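Local structure of probable conserved lipoprotein LPPA (Mycobacterium tuberculosis, 2V7S) at residues R65-A70 with P115-V120; D105-D110 with C187-K192. The protein is a putative lipoprotein of the LppA/LppB family whose function is unknown, probably anchored to the cell membrane of pathogenic mycobacteria through a lipid. All blocks are in the same frame, centred on the assembly; numbering follows the deposited sequence.

Contact 1 (R65-A70 with P115-V120); sequences RLTATA and PIANSV
T67 OG1 is gripped by two groups. It accepts the backbone N-H of N118, with N118 N at 3.0 Å from T67 OG1 and a nearly straight angle of 164° at the hydrogen. It is also hydrogen-bonded to R63 O, one turn back in the helix. These bonds fix the rotation of the threonine. With chi1 at -62°, OG1 stands beside its own backbone N, and the methyl CG2 lies anti to that N. CG2 meets the amide end of N118, with ND2 of N118 3.6 Å from CG2 of T67. The two side chains cross obliquely.

A117 brings its small methyl close to the helix backbone. Its CB lies 3.5 Å from L66 O and 3.9 Å from L66 CB. The backbones therefore come close here, with T67 CA and A117 CA 4.3 Å apart. Farther along, A70 CB touches the V120 branch CG2 at 3.9 Å. L66, A70 and A117 all also pack on I183 of strand 179-184.

This is buried helix-on-sheet packing in an alpha+beta fold. Helix 59-80 lies against the extended segment that leads into strand 120-122 of the antiparallel sheet.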
loop_
_atom_site.group_PDB
_atom_site.type_symbol
_atom_site.label_atom_id
_atom_site.label_comp_id
_atom_site.label_asym_id
_atom_site.label_seq_id
_atom_site.Cartn_x
_atom_site.Cartn_y
_atom_site.Cartn_z
ATOM N N ARG A 65 21.407 4.631 -20.058
ATOM C CA ARG A 65 20.691 4.700 -21.323
ATOM C C ARG A 65 19.965 6.029 -21.497
ATOM O O ARG A 65 19.872 6.565 -22.599
ATOM C CB ARG A 65 19.709 3.501 -21.442
ATOM C CG ARG A 65 20.484 2.196 -21.896
ATOM C CD ARG A 65 20.173 0.935 -21.136
ATOM N NE ARG A 65 21.175 -0.081 -21.497
ATOM C CZ ARG A 65 22.365 -0.239 -20.932
ATOM N NH1 ARG A 65 22.728 0.485 -19.871
ATOM N NH2 ARG A 65 23.181 -1.169 -21.400
ATOM N N LEU A 66 19.452 6.551 -20.396
ATOM C CA LEU A 66 18.785 7.832 -20.456
ATOM C C LEU A 66 19.782 8.933 -20.680
ATOM O O LEU A 66 19.484 9.876 -21.398
ATOM C CB LEU A 66 18.085 8.126 -19.154
ATOM C CG LEU A 66 16.703 8.677 -19.427
ATOM C CD1 LEU A 66 15.852 7.613 -20.220
ATOM C CD2 LEU A 66 16.100 9.089 -18.059
ATOM N N THR A 67 20.965 8.822 -20.078
ATOM C CA THR A 67 22.026 9.827 -20.350
ATOM C C THR A 67 22.454 9.780 -21.818
ATOM O O THR A 67 22.659 10.841 -22.443
ATOM C CB THR A 67 23.220 9.663 -19.398
ATOM O OG1 THR A 67 22.744 9.892 -18.074
ATOM C CG2 THR A 67 24.361 10.653 -19.720
ATOM N N ALA A 68 22.570 8.570 -22.372
ATOM C CA ALA A 68 22.838 8.416 -23.824
ATOM C C ALA A 68 21.739 9.095 -24.663
ATOM O O ALA A 68 22.022 9.679 -25.694
ATOM C CB ALA A 68 22.955 6.929 -24.233
ATOM N N THR A 69 20.500 8.990 -24.222
ATOM C CA THR A 69 19.381 9.602 -24.959
ATOM C C THR A 69 19.471 11.119 -24.881
ATOM O O THR A 69 19.193 11.811 -25.859
ATOM C CB THR A 69 18.025 9.095 -24.432
ATOM O OG1 THR A 69 17.869 7.743 -24.898
ATOM C CG2 THR A 69 16.847 9.950 -24.981
ATOM N N ALA A 70 19.853 11.636 -23.716
ATOM C CA ALA A 70 20.039 13.086 -23.584
ATOM C C ALA A 70 21.086 13.579 -24.570
ATOM O O ALA A 70 20.880 14.645 -25.190
ATOM C CB ALA A 70 20.451 13.485 -22.131
ATOM N N PRO A 115 15.622 7.058 -12.646
ATOM C CA PRO A 115 16.881 7.662 -13.101
ATOM C C PRO A 115 16.678 9.088 -13.588
ATOM O O PRO A 115 15.609 9.419 -14.085
ATOM C CB PRO A 115 17.318 6.775 -14.257
ATOM C CG PRO A 115 16.111 5.982 -14.670
ATOM C CD PRO A 115 15.193 5.923 -13.487
ATOM N N ILE A 116 17.712 9.911 -13.403
ATOM C CA ILE A 116 17.749 11.262 -13.932
ATOM C C ILE A 116 18.981 11.279 -14.831
ATOM O O ILE A 116 20.121 10.961 -14.408
ATOM C CB ILE A 116 17.915 12.299 -12.806
ATOM C CG1 ILE A 116 16.705 12.291 -11.838
ATOM C CG2 ILE A 116 18.213 13.709 -13.406
ATOM C CD1 ILE A 116 16.953 13.128 -10.574
ATOM N N ALA A 117 18.761 11.586 -16.091
ATOM C CA ALA A 117 19.873 11.630 -17.041
ATOM C C ALA A 117 20.850 12.784 -16.640
ATOM O O ALA A 117 20.405 13.829 -16.088
ATOM C CB ALA A 117 19.302 11.808 -18.435
ATOM N N ASN A 118 22.167 12.627 -16.866
ATOM C CA ASN A 118 23.075 13.767 -16.607
ATOM C C ASN A 118 22.455 15.007 -17.270
ATOM O O ASN A 118 22.085 14.947 -18.449
ATOM C CB ASN A 118 24.473 13.527 -17.185
ATOM C CG ASN A 118 25.195 12.344 -16.552
ATOM O OD1 ASN A 118 24.704 11.697 -15.637
ATOM N ND2 ASN A 118 26.366 12.052 -17.064
ATOM N N SER A 119 22.325 16.091 -16.507
ATOM C CA SER A 119 21.797 17.364 -17.006
ATOM C C SER A 119 22.622 17.923 -18.185
ATOM O O SER A 119 23.844 17.884 -18.174
ATOM C CB SER A 119 21.772 18.424 -15.906
ATOM O OG SER A 119 21.120 17.932 -14.735
ATOM N N VAL A 120 21.915 18.438 -19.185
ATOM C CA VAL A 120 22.500 18.987 -20.391
ATOM C C VAL A 120 22.328 20.503 -20.298
ATOM O O VAL A 120 21.225 20.967 -19.988
ATOM C CB VAL A 120 21.801 18.449 -21.648
ATOM C CG1 VAL A 120 22.113 19.351 -22.859
ATOM C CG2 VAL A 120 22.244 16.975 -21.961
#

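Contact 2 (D105-D110 with C187-K192); sequences DKLTAD and CFLLQK
The backbones of L107-D110 and L189-K192 run in roughly the same direction, 23° apart end to end, but stay well separated, with CA of D110 and CA of L190 7.7 Å apart. Side chains bridge the gap, mostly from 187-192.

L190 does so with one branch. Its CD1 lies 3.4 Å from D110 O and 3.6 Å from A109 O, so a methyl faces two successive carbonyl oxygens. K192 reaches the same D110 oxygen from its helical turn. With chi1 at 59°, CG is tucked against both backbone neighbours of CA, and the straight chain beyond carries CE to D110. The methylene CE comes to 3.3 Å from D110 O, while NZ remains at 4.0 Å from that oxygen. The carboxylate of D110 lies farther off: its OD2 is 6.1 Å from K192 NZ, so any attraction between these charges is probably modest.

At the other end, L107 CD1 meets L189 CD2 at 4.3 Å, a loose apolar touch of two branch ends. C187 forms a disulfide with C104, the residue just before D105, so the two segments are tied covalently near their starts.

Strand 112-114 lies beside strand 188-189, and I111 pairs through its backbone with L190. M53 of helix 37-53 packs on L107, C187 and L189. S38 and D36 of the second subunit close over L107 and C187, respectively.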
loop_
_atom_site.group_PDB
_atom_site.type_symbol
_atom_site.label_atom_id
_atom_site.label_comp_id
_atom_site.label_asym_id
_atom_site.label_seq_id
_atom_site.Cartn_x
_atom_site.Cartn_y
_atom_site.Cartn_z
ATOM N N ASP A 105 7.207 6.563 -6.727
ATOM C CA ASP A 105 5.924 6.867 -6.100
ATOM C C ASP A 105 5.652 5.961 -4.895
ATOM O O ASP A 105 5.174 6.419 -3.866
ATOM C CB ASP A 105 4.808 6.709 -7.151
ATOM C CG ASP A 105 4.828 7.834 -8.230
ATOM O OD1 ASP A 105 5.565 8.840 -8.037
ATOM O OD2 ASP A 105 4.115 7.719 -9.283
ATOM N N LYS A 106 6.004 4.677 -5.013
ATOM C CA LYS A 106 5.495 3.687 -4.057
ATOM C C LYS A 106 6.541 2.734 -3.484
ATOM O O LYS A 106 6.210 1.812 -2.741
ATOM C CB LYS A 106 4.321 2.906 -4.680
ATOM C CG LYS A 106 3.049 3.738 -4.897
ATOM C CD LYS A 106 2.406 4.106 -3.561
ATOM C CE LYS A 106 1.374 5.213 -3.730
ATOM N NZ LYS A 106 1.045 5.846 -2.409
ATOM N N LEU A 107 7.802 2.967 -3.809
ATOM C CA LEU A 107 8.897 2.169 -3.284
ATOM C C LEU A 107 9.924 3.108 -2.708
ATOM O O LEU A 107 10.138 4.192 -3.262
ATOM C CB LEU A 107 9.525 1.336 -4.398
ATOM C CG LEU A 107 8.716 0.111 -4.848
ATOM C CD1 LEU A 107 9.362 -0.579 -6.040
ATOM C CD2 LEU A 107 8.514 -0.874 -3.709
ATOM N N THR A 108 10.553 2.704 -1.608
ATOM C CA THR A 108 11.628 3.490 -1.025
ATOM C C THR A 108 12.946 3.463 -1.824
ATOM O O THR A 108 13.198 2.565 -2.666
ATOM C CB THR A 108 11.879 3.128 0.453
ATOM O OG1 THR A 108 12.320 1.766 0.564
ATOM C CG2 THR A 108 10.617 3.341 1.272
ATOM N N ALA A 109 13.782 4.460 -1.550
ATOM C CA ALA A 109 14.999 4.716 -2.321
ATOM C C ALA A 109 16.076 3.647 -2.151
ATOM O O ALA A 109 17.044 3.629 -2.899
ATOM C CB ALA A 109 15.566 6.066 -1.955
ATOM N N ASP A 110 15.920 2.770 -1.171
ATOM C CA ASP A 110 16.836 1.624 -1.014
ATOM C C ASP A 110 16.423 0.420 -1.883
ATOM O O ASP A 110 17.125 -0.612 -1.952
ATOM C CB ASP A 110 16.882 1.195 0.450
ATOM C CG ASP A 110 15.533 0.730 0.949
ATOM O OD1 ASP A 110 14.531 1.483 0.768
ATOM O OD2 ASP A 110 15.462 -0.394 1.520
ATOM N N CYS A 187 10.351 4.257 -12.780
ATOM C CA CYS A 187 10.913 3.642 -11.595
ATOM C C CYS A 187 11.585 2.320 -11.987
ATOM O O CYS A 187 11.010 1.542 -12.771
ATOM C CB CYS A 187 9.783 3.405 -10.542
ATOM S SG CYS A 187 10.384 2.671 -9.000
ATOM N N PHE A 188 12.804 2.075 -11.497
ATOM C CA PHE A 188 13.488 0.776 -11.754
ATOM C C PHE A 188 14.074 0.320 -10.445
ATOM O O PHE A 188 14.520 1.134 -9.685
ATOM C CB PHE A 188 14.662 0.905 -12.763
ATOM C CG PHE A 188 14.239 1.265 -14.168
ATOM C CD1 PHE A 188 13.904 2.586 -14.486
ATOM C CD2 PHE A 188 14.158 0.290 -15.170
ATOM C CE1 PHE A 188 13.467 2.936 -15.785
ATOM C CE2 PHE A 188 13.753 0.635 -16.496
ATOM C CZ PHE A 188 13.414 1.985 -16.783
ATOM N N LEU A 189 14.062 -0.987 -10.201
ATOM C CA LEU A 189 14.767 -1.591 -9.080
ATOM C C LEU A 189 16.257 -1.357 -9.205
ATOM O O LEU A 189 16.831 -1.468 -10.291
ATOM C CB LEU A 189 14.508 -3.122 -9.071
ATOM C CG LEU A 189 13.067 -3.659 -8.995
ATOM C CD1 LEU A 189 13.007 -5.197 -8.997
ATOM C CD2 LEU A 189 12.462 -3.134 -7.677
ATOM N N LEU A 190 16.904 -1.071 -8.077
ATOM C CA LEU A 190 18.344 -1.032 -8.031
ATOM C C LEU A 190 18.925 -2.413 -8.379
ATOM O O LEU A 190 18.318 -3.428 -8.061
ATOM C CB LEU A 190 18.764 -0.647 -6.600
ATOM C CG LEU A 190 18.207 0.688 -6.053
ATOM C CD1 LEU A 190 18.612 0.903 -4.583
ATOM C CD2 LEU A 190 18.695 1.873 -6.902
ATOM N N GLN A 191 20.096 -2.456 -9.013
ATOM C CA GLN A 191 20.734 -3.741 -9.274
ATOM C C GLN A 191 20.900 -4.596 -7.996
ATOM O O GLN A 191 20.742 -5.807 -8.040
ATOM C CB GLN A 191 22.073 -3.588 -10.018
ATOM C CG GLN A 191 22.733 -4.946 -10.273
ATOM C CD GLN A 191 21.920 -5.764 -11.255
ATOM O OE1 GLN A 191 21.380 -5.213 -12.218
ATOM N NE2 GLN A 191 21.830 -7.063 -11.035
ATOM N N LYS A 192 21.145 -3.978 -6.844
ATOM C CA LYS A 192 21.277 -4.787 -5.609
ATOM C C LYS A 192 20.005 -5.576 -5.246
ATOM O O LYS A 192 20.081 -6.688 -4.689
ATOM C CB LYS A 192 21.748 -3.925 -4.442
ATOM C CG LYS A 192 20.839 -2.746 -4.083
ATOM C CD LYS A 192 21.301 -2.196 -2.715
ATOM C CE LYS A 192 20.424 -1.067 -2.229
ATOM N NZ LYS A 192 21.031 -0.416 -1.009
#

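Overall arrangement
Contact 1 is core and contact 2 is partly exposed. Their centres are about 18 Å apart, yet they touch where the ring of P115 packs on F188, with P115 CD 3.7 Å from F188 CD1. Strand 112-114 connects the loop 105-110 to segment 115-120. Helix 59-80 serves both: it carries 65-70, and its Y59 packs on P115 and L190. Contact 1 combines a buried hydrogen bond with close packing of small side chains. Contact 2 relies on longer aliphatic chains, carbonyl oxygens and a nearby disulfide. Contact 1 borders the six-stranded sheet, and contact 2 the three-stranded one. The second subunit reaches contact 2 alone.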